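Local coordinates for cysteine protease (Xylella fastidiosa, PDB 3OIS), which probably acts as a papain-family cysteine peptidase and binds the nucleotide uridine-5'-diphosphate, at residues A[104-109]-A[137-142]; A[203-208]-A[238-243]; A[250-255]-A[266-271]. All coordinates share one frame; numbering follows the deposited sequence.

Contact 1: A[104-109]-A[137-142]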
loop_
_atom_site.group_PDB
_atom_site.type_symbol
_atom_site.label_atom_id
_atom_site.label_comp_id
_atom_site.label_asym_id
_atom_site.label_seq_id
_atom_site.Cartn_x
_atom_site.Cartn_y
_atom_site.Cartn_z
ATOM N N ARG A 104 -8.526 1.100 8.065
ATOM C CA ARG A 104 -7.248 1.724 7.637
ATOM C C ARG A 104 -6.669 2.572 8.744
ATOM O O ARG A 104 -5.447 2.561 8.952
ATOM C CB ARG A 104 -7.502 2.561 6.401
ATOM C CG ARG A 104 -7.711 1.606 5.137
ATOM C CD ARG A 104 -8.296 2.422 3.963
ATOM N NE ARG A 104 -9.653 2.947 4.193
ATOM C CZ ARG A 104 -10.209 4.023 3.617
ATOM N NH1 ARG A 104 -9.533 4.807 2.770
ATOM N NH2 ARG A 104 -11.509 4.337 3.963
ATOM N N LEU A 105 -7.528 3.265 9.506
ATOM C CA LEU A 105 -6.960 4.105 10.585
ATOM C C LEU A 105 -6.468 3.235 11.733
ATOM O O LEU A 105 -5.536 3.605 12.383
ATOM C CB LEU A 105 -7.992 5.066 11.167
ATOM C CG LEU A 105 -8.339 6.241 10.250
ATOM C CD1 LEU A 105 -9.225 7.214 11.063
ATOM C CD2 LEU A 105 -7.046 6.978 9.794
ATOM N N PHE A 106 -7.106 2.048 11.951
ATOM C CA PHE A 106 -6.554 1.133 12.955
ATOM C C PHE A 106 -5.076 0.742 12.546
ATOM O O PHE A 106 -4.139 0.681 13.402
ATOM C CB PHE A 106 -7.369 -0.170 13.038
ATOM C CG PHE A 106 -6.877 -1.128 14.083
ATOM C CD1 PHE A 106 -7.354 -1.027 15.405
ATOM C CD2 PHE A 106 -5.935 -2.136 13.769
ATOM C CE1 PHE A 106 -6.906 -1.898 16.349
ATOM C CE2 PHE A 106 -5.456 -3.013 14.751
ATOM C CZ PHE A 106 -5.977 -2.857 16.068
ATOM N N ILE A 107 -4.862 0.411 11.300
ATOM C CA ILE A 107 -3.511 0.093 10.868
ATOM C C ILE A 107 -2.613 1.309 11.063
ATOM O O ILE A 107 -1.541 1.153 11.620
ATOM C CB ILE A 107 -3.441 -0.460 9.450
ATOM C CG1 ILE A 107 -4.231 -1.802 9.330
ATOM C CG2 ILE A 107 -1.974 -0.684 8.907
ATOM C CD1 ILE A 107 -4.511 -2.080 7.911
ATOM N N TYR A 108 -3.039 2.455 10.566
ATOM C CA TYR A 108 -2.185 3.675 10.536
ATOM C C TYR A 108 -1.853 4.133 11.965
ATOM O O TYR A 108 -0.756 4.588 12.224
ATOM C CB TYR A 108 -2.840 4.783 9.680
ATOM C CG TYR A 108 -1.944 6.004 9.408
ATOM C CD1 TYR A 108 -0.562 5.822 9.073
ATOM C CD2 TYR A 108 -2.503 7.292 9.383
ATOM C CE1 TYR A 108 0.237 6.960 8.768
ATOM C CE2 TYR A 108 -1.712 8.442 9.152
ATOM C CZ TYR A 108 -0.330 8.237 8.862
ATOM O OH TYR A 108 0.385 9.357 8.576
ATOM N N TYR A 109 -2.804 4.029 12.897
ATOM C CA TYR A 109 -2.548 4.473 14.281
ATOM C C TYR A 109 -1.461 3.565 14.882
ATOM O O TYR A 109 -0.415 4.040 15.411
ATOM C CB TYR A 109 -3.871 4.430 15.106
ATOM C CG TYR A 109 -3.638 4.847 16.526
ATOM C CD1 TYR A 109 -3.864 6.136 16.883
ATOM C CD2 TYR A 109 -3.165 3.958 17.479
ATOM C CE1 TYR A 109 -3.587 6.570 18.183
ATOM C CE2 TYR A 109 -2.941 4.402 18.830
ATOM C CZ TYR A 109 -3.139 5.647 19.122
ATOM O OH TYR A 109 -2.927 5.996 20.404
ATOM N N GLY A 137 -3.423 -7.708 14.193
ATOM C CA GLY A 137 -4.563 -7.889 13.275
ATOM C C GLY A 137 -5.119 -6.556 12.785
ATOM O O GLY A 137 -4.350 -5.514 12.669
ATOM N N VAL A 138 -6.389 -6.543 12.443
ATOM C CA VAL A 138 -7.100 -5.325 12.041
ATOM C C VAL A 138 -8.588 -5.563 12.212
ATOM O O VAL A 138 -9.093 -6.671 11.888
ATOM C CB VAL A 138 -6.778 -4.913 10.554
ATOM C CG1 VAL A 138 -6.981 -6.124 9.541
ATOM C CG2 VAL A 138 -7.526 -3.648 10.148
ATOM N N CYS A 139 -9.279 -4.567 12.747
ATOM C CA CYS A 139 -10.758 -4.679 12.924
ATOM C C CYS A 139 -11.470 -4.164 11.676
ATOM O O CYS A 139 -10.885 -3.489 10.836
ATOM C CB CYS A 139 -11.201 -3.903 14.161
ATOM S SG CYS A 139 -10.918 -2.130 14.111
ATOM N N PRO A 140 -12.779 -4.460 11.529
ATOM C CA PRO A 140 -13.506 -3.903 10.430
ATOM C C PRO A 140 -13.591 -2.357 10.451
ATOM O O PRO A 140 -13.695 -1.729 11.522
ATOM C CB PRO A 140 -14.948 -4.526 10.637
ATOM C CG PRO A 140 -14.619 -5.862 11.273
ATOM C CD PRO A 140 -13.580 -5.439 12.317
ATOM N N GLU A 141 -13.612 -1.734 9.277
ATOM C CA GLU A 141 -13.643 -0.306 9.222
ATOM C C GLU A 141 -14.932 0.250 9.874
ATOM O O GLU A 141 -14.877 1.273 10.481
ATOM C CB GLU A 141 -13.322 0.238 7.819
ATOM C CG GLU A 141 -13.126 1.738 7.805
ATOM C CD GLU A 141 -12.269 2.126 6.622
ATOM O OE1 GLU A 141 -12.814 2.313 5.496
ATOM O OE2 GLU A 141 -11.055 2.250 6.873
ATOM N N LYS A 142 -16.045 -0.484 9.814
ATOM C CA LYS A 142 -17.248 0.003 10.525
ATOM C C LYS A 142 -17.077 0.234 11.978
ATOM O O LYS A 142 -17.709 1.161 12.509
ATOM C CB LYS A 142 -18.502 -0.863 10.220
ATOM C CG LYS A 142 -19.092 -0.470 8.834
ATOM C CD LYS A 142 -20.127 -1.426 8.229
ATOM C CE LYS A 142 -20.667 -0.842 6.917
ATOM N NZ LYS A 142 -21.888 -1.574 6.418
HETATM O O HOH W 1 -10.440 3.589 9.159
#
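In the helical part of this papain-family fold, the first turn of helix 104-114 packs on the loop that follows helix 126-135, and a salt bridge between Arg-104 and Glu-141 ties the two together. The guanidinium grips the carboxylate side-on: NH2 of Arg-104 reaches OE1 of Glu-141 at 2.9 Å, close to the guanidinium plane, and NE of Arg-104 gives a second bond to OE2 of Glu-141. The two planes are turned 48° apart. OE2 also takes the backbone N-H of Arg-104, which comes from the anti side, tilted out of the carboxylate plane, in a nearly straight bond (172°). A water donates to OE2 of Glu-141 at 2.7 Å and accepts from the backbone N of Leu-105.

Further along, the ring of Phe-106 leaves the helix with CG anti to its N (chi1 -178°), which carries it against the loop. Its CE2 edge lies 3.4 Å from O of Gly-137, while SG of Cys-139 approaches obliquely, 4.6 Å from the ring centroid. CG2 of Val-138 packs on CG1 of Ile-107 at 3.9 Å, beside Leu-133. Such packing of a loop against a helix belongs to the mainly helical domain of the papain-like fold.

Contact 2: A[203-208]-A[238-243]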
loop_
_atom_site.group_PDB
_atom_site.type_symbol
_atom_site.label_atom_id
_atom_site.label_comp_id
_atom_site.label_asym_id
_atom_site.label_seq_id
_atom_site.Cartn_x
_atom_site.Cartn_y
_atom_site.Cartn_z
ATOM N N PRO A 203 -1.450 -10.922 -4.924
ATOM C CA PRO A 203 -1.044 -9.510 -5.073
ATOM C C PRO A 203 0.145 -9.217 -4.141
ATOM O O PRO A 203 0.351 -9.927 -3.143
ATOM C CB PRO A 203 -2.236 -8.754 -4.501
ATOM C CG PRO A 203 -3.285 -9.612 -4.622
ATOM C CD PRO A 203 -2.694 -10.981 -4.163
ATOM N N PHE A 204 0.821 -8.077 -4.422
ATOM C CA PHE A 204 1.870 -7.650 -3.461
ATOM C C PHE A 204 1.771 -6.146 -3.282
ATOM O O PHE A 204 1.206 -5.444 -4.129
ATOM C CB PHE A 204 3.270 -8.073 -4.028
ATOM C CG PHE A 204 3.578 -7.538 -5.376
ATOM C CD1 PHE A 204 4.136 -6.263 -5.548
ATOM C CD2 PHE A 204 3.466 -8.358 -6.503
ATOM C CE1 PHE A 204 4.399 -5.766 -6.823
ATOM C CE2 PHE A 204 3.814 -7.857 -7.815
ATOM C CZ PHE A 204 4.313 -6.572 -7.940
ATOM N N VAL A 205 2.266 -5.689 -2.136
ATOM C CA VAL A 205 2.333 -4.256 -1.870
ATOM C C VAL A 205 3.752 -3.836 -2.062
ATOM O O VAL A 205 4.661 -4.645 -1.879
ATOM C CB VAL A 205 1.920 -3.853 -0.440
ATOM C CG1 VAL A 205 0.420 -4.056 -0.248
ATOM C CG2 VAL A 205 2.792 -4.568 0.595
ATOM N N PHE A 206 3.914 -2.590 -2.534
ATOM C CA PHE A 206 5.248 -2.016 -2.645
ATOM C C PHE A 206 5.197 -0.536 -2.599
ATOM O O PHE A 206 4.117 0.056 -2.609
ATOM C CB PHE A 206 5.935 -2.477 -3.931
ATOM C CG PHE A 206 5.371 -1.855 -5.176
ATOM C CD1 PHE A 206 4.120 -2.322 -5.695
ATOM C CD2 PHE A 206 6.023 -0.816 -5.797
ATOM C CE1 PHE A 206 3.608 -1.720 -6.904
ATOM C CE2 PHE A 206 5.541 -0.177 -6.963
ATOM C CZ PHE A 206 4.335 -0.654 -7.556
ATOM N N GLY A 207 6.383 0.069 -2.460
ATOM C CA GLY A 207 6.536 1.502 -2.260
ATOM C C GLY A 207 7.213 2.082 -3.491
ATOM O O GLY A 207 8.020 1.414 -4.179
ATOM N N PHE A 208 6.939 3.312 -3.855
ATOM C CA PHE A 208 7.693 3.874 -4.930
ATOM C C PHE A 208 7.805 5.407 -4.821
ATOM O O PHE A 208 6.976 6.078 -4.138
ATOM C CB PHE A 208 7.092 3.465 -6.307
ATOM C CG PHE A 208 5.685 3.958 -6.583
ATOM C CD1 PHE A 208 4.535 3.308 -6.044
ATOM C CD2 PHE A 208 5.490 5.053 -7.447
ATOM C CE1 PHE A 208 3.226 3.744 -6.423
ATOM C CE2 PHE A 208 4.189 5.476 -7.826
ATOM C CZ PHE A 208 3.064 4.854 -7.271
ATOM N N ALA A 238 2.668 4.079 -1.675
ATOM C CA ALA A 238 2.652 2.588 -1.613
ATOM C C ALA A 238 1.281 2.159 -2.074
ATOM O O ALA A 238 0.280 2.841 -1.779
ATOM C CB ALA A 238 2.924 2.088 -0.211
ATOM N N VAL A 239 1.296 1.062 -2.864
ATOM C CA VAL A 239 0.017 0.591 -3.474
ATOM C C VAL A 239 0.021 -0.919 -3.484
ATOM O O VAL A 239 1.008 -1.578 -3.173
ATOM C CB VAL A 239 -0.071 1.094 -4.950
ATOM C CG1 VAL A 239 -0.150 2.623 -4.978
ATOM C CG2 VAL A 239 1.156 0.648 -5.739
ATOM N N LEU A 240 -1.138 -1.491 -3.811
ATOM C CA LEU A 240 -1.260 -2.937 -4.072
ATOM C C LEU A 240 -1.140 -3.169 -5.601
ATOM O O LEU A 240 -1.859 -2.526 -6.403
ATOM C CB LEU A 240 -2.636 -3.432 -3.565
ATOM C CG LEU A 240 -2.814 -4.979 -3.688
ATOM C CD1 LEU A 240 -2.067 -5.641 -2.481
ATOM C CD2 LEU A 240 -4.347 -5.301 -3.652
ATOM N N CYS A 241 -0.265 -4.099 -6.023
ATOM C CA CYS A 241 -0.190 -4.451 -7.419
ATOM C C CYS A 241 -1.057 -5.683 -7.715
ATOM O O CYS A 241 -1.025 -6.639 -6.990
ATOM C CB CYS A 241 1.287 -4.789 -7.751
ATOM S SG CYS A 241 1.509 -5.262 -9.493
ATOM N N VAL A 242 -1.828 -5.628 -8.783
ATOM C CA VAL A 242 -2.821 -6.716 -8.971
ATOM C C VAL A 242 -2.699 -7.368 -10.284
ATOM O O VAL A 242 -3.566 -8.176 -10.653
ATOM C CB VAL A 242 -4.317 -6.118 -8.863
ATOM C CG1 VAL A 242 -4.559 -5.560 -7.430
ATOM C CG2 VAL A 242 -4.593 -5.001 -9.906
ATOM N N GLY A 243 -1.661 -7.107 -11.047
ATOM C CA GLY A 243 -1.594 -7.723 -12.393
ATOM C C GLY A 243 -0.528 -7.161 -13.285
ATOM O O GLY A 243 0.264 -6.303 -12.892
#
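Phe-204/Cys-241 and Phe-206/Val-239 are the hydrogen-bonded pairs of two antiparallel strands whose axes come within 4.7 Å; Val-205/Leu-240 and Gly-207/Ala-238 are the non-hydrogen-bonded pairs.

The backbone bonds are uneven. At the Phe-206/Val-239 pair both are sound, with N of Phe-206 to O of Val-239 at 3.1 Å and a similar return bond. At Phe-204/Cys-241 the bond from N of Cys-241 to O of Phe-204 is short, 2.7 Å, and nearly linear, but its counterpart from N of Phe-204 is weak at 3.5 Å to O of Cys-241.

Aromatic contacts occupy the face that carries the phenylalanines. CB of Cys-241 sits over the Phe-204 ring in a CH-pi contact, 3.7 Å from its centroid, and SG comes in obliquely beside it. The same CB meets the edge of the Phe-206 ring. CG2 of Val-239 lies 3.6 Å from CE1 of Phe-206 and also touches Phe-208, so one methyl spans two rings.

Aliphatic packing takes the other face. With CG of Leu-240 anti to its N (chi1 -175°), CD1 of Leu-240 lies 3.7 Å from CB of Pro-203. Helix 78-93 covers this side through Ala-82 and Ala-86, and helix 191-199 reaches Phe-204 and Cys-241 on the other. An antiparallel sheet with helices against its two faces belongs to the beta-rich domain of papain-like proteases.

Contact 3: A[250-255]-A[266-271]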
loop_
_atom_site.group_PDB
_atom_site.type_symbol
_atom_site.label_atom_id
_atom_site.label_comp_id
_atom_site.label_asym_id
_atom_site.label_seq_id
_atom_site.Cartn_x
_atom_site.Cartn_y
_atom_site.Cartn_z
ATOM N N HIS A 250 3.377 -3.173 -18.803
ATOM C CA HIS A 250 3.008 -2.432 -17.529
ATOM C C HIS A 250 2.435 -3.402 -16.500
ATOM O O HIS A 250 1.813 -4.393 -16.879
ATOM C CB HIS A 250 1.993 -1.344 -17.764
ATOM C CG HIS A 250 2.517 -0.117 -18.450
ATOM N ND1 HIS A 250 3.009 -0.128 -19.747
ATOM C CD2 HIS A 250 2.597 1.165 -18.024
ATOM C CE1 HIS A 250 3.383 1.101 -20.075
ATOM N NE2 HIS A 250 3.110 1.907 -19.055
ATOM N N PHE A 251 2.655 -3.117 -15.218
ATOM C CA PHE A 251 1.984 -3.737 -14.074
ATOM C C PHE A 251 0.783 -2.897 -13.702
ATOM O O PHE A 251 0.782 -1.647 -13.845
ATOM C CB PHE A 251 2.935 -3.842 -12.839
ATOM C CG PHE A 251 3.959 -4.935 -12.961
ATOM C CD1 PHE A 251 3.754 -6.152 -12.347
ATOM C CD2 PHE A 251 5.110 -4.715 -13.646
ATOM C CE1 PHE A 251 4.664 -7.190 -12.397
ATOM C CE2 PHE A 251 6.087 -5.781 -13.767
ATOM C CZ PHE A 251 5.866 -7.011 -13.127
ATOM N N ARG A 252 -0.287 -3.584 -13.291
ATOM C CA ARG A 252 -1.539 -2.882 -12.925
ATOM C C ARG A 252 -1.525 -2.607 -11.433
ATOM O O ARG A 252 -1.286 -3.514 -10.614
ATOM C CB ARG A 252 -2.715 -3.835 -13.202
ATOM C CG ARG A 252 -4.101 -3.204 -13.038
ATOM C CD ARG A 252 -4.236 -2.181 -14.117
ATOM N NE ARG A 252 -5.656 -1.784 -14.205
ATOM C CZ ARG A 252 -6.118 -0.829 -15.027
ATOM N NH1 ARG A 252 -5.270 -0.041 -15.738
ATOM N NH2 ARG A 252 -7.458 -0.617 -15.120
ATOM N N ILE A 253 -1.747 -1.337 -11.087
ATOM C CA ILE A 253 -1.722 -0.933 -9.657
ATOM C C ILE A 253 -3.085 -0.388 -9.208
ATOM O O ILE A 253 -3.704 0.391 -9.898
ATOM C CB ILE A 253 -0.502 -0.002 -9.355
ATOM C CG1 ILE A 253 -0.551 1.209 -10.182
ATOM C CG2 ILE A 253 0.878 -0.721 -9.633
ATOM C CD1 ILE A 253 0.441 2.273 -9.641
ATOM N N ARG A 254 -3.529 -0.821 -8.028
ATOM C CA ARG A 254 -4.705 -0.280 -7.319
ATOM C C ARG A 254 -4.235 0.889 -6.551
ATOM O O ARG A 254 -3.432 0.769 -5.624
ATOM C CB ARG A 254 -5.165 -1.390 -6.394
ATOM C CG ARG A 254 -6.420 -1.011 -5.571
ATOM C CD ARG A 254 -6.734 -2.126 -4.542
ATOM N NE ARG A 254 -7.618 -1.626 -3.536
ATOM C CZ ARG A 254 -8.974 -1.559 -3.619
ATOM N NH1 ARG A 254 -9.625 -2.021 -4.711
ATOM N NH2 ARG A 254 -9.690 -1.045 -2.618
ATOM N N ASN A 255 -4.701 2.083 -6.938
ATOM C CA ASN A 255 -4.316 3.307 -6.168
ATOM C C ASN A 255 -5.390 3.542 -5.061
ATOM O O ASN A 255 -6.376 2.754 -4.989
ATOM C CB ASN A 255 -4.140 4.484 -7.078
ATOM C CG ASN A 255 -3.144 5.520 -6.524
ATOM O OD1 ASN A 255 -2.809 5.497 -5.345
ATOM N ND2 ASN A 255 -2.657 6.400 -7.390
ATOM N N TYR A 266 -7.506 2.704 -10.838
ATOM C CA TYR A 266 -6.347 1.881 -11.174
ATOM C C TYR A 266 -5.419 2.556 -12.222
ATOM O O TYR A 266 -5.875 3.396 -13.070
ATOM C CB TYR A 266 -6.791 0.512 -11.752
ATOM C CG TYR A 266 -7.389 -0.389 -10.676
ATOM C CD1 TYR A 266 -8.714 -0.150 -10.134
ATOM C CD2 TYR A 266 -6.652 -1.447 -10.133
ATOM C CE1 TYR A 266 -9.238 -0.977 -9.161
ATOM C CE2 TYR A 266 -7.206 -2.255 -9.109
ATOM C CZ TYR A 266 -8.457 -1.985 -8.610
ATOM O OH TYR A 266 -8.941 -2.774 -7.620
ATOM N N PHE A 267 -4.146 2.185 -12.193
ATOM C CA PHE A 267 -3.139 2.738 -13.117
ATOM C C PHE A 267 -2.228 1.648 -13.638
ATOM O O PHE A 267 -2.264 0.485 -13.156
ATOM C CB PHE A 267 -2.290 3.797 -12.364
ATOM C CG PHE A 267 -3.069 5.007 -11.940
ATOM C CD1 PHE A 267 -3.799 5.049 -10.728
ATOM C CD2 PHE A 267 -3.014 6.166 -12.747
ATOM C CE1 PHE A 267 -4.497 6.271 -10.335
ATOM C CE2 PHE A 267 -3.657 7.381 -12.364
ATOM C CZ PHE A 267 -4.420 7.434 -11.169
ATOM N N TRP A 268 -1.424 1.991 -14.641
ATOM C CA TRP A 268 -0.434 1.105 -15.220
ATOM C C TRP A 268 0.933 1.680 -14.986
ATOM O O TRP A 268 1.171 2.890 -15.287
ATOM C CB TRP A 268 -0.594 1.051 -16.743
ATOM C CG TRP A 268 -1.794 0.229 -17.297
ATOM C CD1 TRP A 268 -2.826 0.721 -18.083
ATOM C CD2 TRP A 268 -1.977 -1.205 -17.248
ATOM N NE1 TRP A 268 -3.659 -0.313 -18.485
ATOM C CE2 TRP A 268 -3.186 -1.492 -17.963
ATOM C CE3 TRP A 268 -1.290 -2.259 -16.611
ATOM C CZ2 TRP A 268 -3.711 -2.775 -18.049
ATOM C CZ3 TRP A 268 -1.779 -3.553 -16.780
ATOM C CH2 TRP A 268 -2.999 -3.785 -17.456
ATOM N N MET A 269 1.827 0.839 -14.440
ATOM C CA MET A 269 3.194 1.229 -14.132
ATOM C C MET A 269 4.151 0.464 -15.084
ATOM O O MET A 269 4.113 -0.729 -15.091
ATOM C CB MET A 269 3.595 0.856 -12.679
ATOM C CG MET A 269 5.072 1.272 -12.408
ATOM S SD MET A 269 5.483 1.005 -10.612
ATOM C CE MET A 269 4.724 2.491 -9.899
ATOM N N PRO A 270 5.044 1.147 -15.806
ATOM C CA PRO A 270 5.937 0.446 -16.757
ATOM C C PRO A 270 6.852 -0.580 -16.074
ATOM O O PRO A 270 7.276 -0.374 -14.946
ATOM C CB PRO A 270 6.845 1.562 -17.326
ATOM C CG PRO A 270 6.167 2.886 -16.916
ATOM C CD PRO A 270 5.241 2.607 -15.772
ATOM N N TYR A 271 7.145 -1.682 -16.758
ATOM C CA TYR A 271 8.150 -2.608 -16.277
ATOM C C TYR A 271 9.455 -1.962 -15.855
ATOM O O TYR A 271 10.037 -2.345 -14.834
ATOM C CB TYR A 271 8.458 -3.613 -17.417
ATOM C CG TYR A 271 7.358 -4.645 -17.614
ATOM C CD1 TYR A 271 6.109 -4.558 -16.966
ATOM C CD2 TYR A 271 7.528 -5.698 -18.506
ATOM C CE1 TYR A 271 5.116 -5.526 -17.192
ATOM C CE2 TYR A 271 6.486 -6.675 -18.750
ATOM C CZ TYR A 271 5.297 -6.577 -18.098
ATOM O OH TYR A 271 4.275 -7.516 -18.311
#
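Arg-252 lies across the indole of Trp-268. Its chain bends at chi2 (67°), which brings CD over the six-membered ring, 3.7 Å from the centroid and almost on the normal, while CZ stands 4.4 Å from the centroid of the five-membered ring in a cation-pi contact. NH1 of Arg-252 is above the indole near NE1, but both are donors and no bond joins them; NH1 pairs instead with Glu-263. CB of Tyr-266 packs on a face of the same guanidinium, whose plane is only 20° from that of the tyrosine ring.

Farther along this face, Arg-254 runs extended past the Tyr-266 ring, with CB 3.5 Å from CE2 of Tyr-266. Its guanidinium is turned steeply to the ring, 73° between planes, and NH1 donates to OH of Tyr-266 at 3.1 Å. Carbonyls of Phe-67 and Gln-68 take up further N-H groups of Arg-254.

Strands 250-254 and 266-270 form a beta hairpin of the antiparallel sheet, laced by paired backbone bonds between Phe-251 and Met-269 and between Ile-253 and Phe-267.

On the face opposite the arginines, CG1 of Ile-253 packs on CB of Phe-267 at 3.8 Å. Just past the strand, Asn-255 brings CB and ND2 to CE1 of the Phe-267 ring, its amide steeply turned to that ring.

At the far end, CA of Pro-270 sits over the face of the His-250 imidazole, 3.8 Å from its centroid, while ND1 of His-250 bonds to O of Ile-248. The rings of Phe-251 and Tyr-271 meet obliquely, CE2 of Phe-251 lying 3.4 Å from CD1 of Tyr-271.

In the fold
Contacts 2 and 3 belong to one antiparallel sheet, their centres about 9 Å apart, and are joined directly: N of Arg-252 lies 2.8 Å from O of Gly-243, and O of Arg-252 lies 2.8 Å from N of Val-242, both probable hydrogen bonds between neighbouring strands. Contact 1 lies in the helical region, its nearest atoms about 10 Å from contact 2 and about 8 Å from contact 3, without touching. Helix 78-93 bridges the gap, touching both contact 1 and contact 2. Of the UDP-binding residues, Lys-135 has its side chain about 7 Å from Gly-137, and Tyr-184 about 8 Å from the side chain of Val-205, whereas contact 3 lies away from the nucleotide-binding residues.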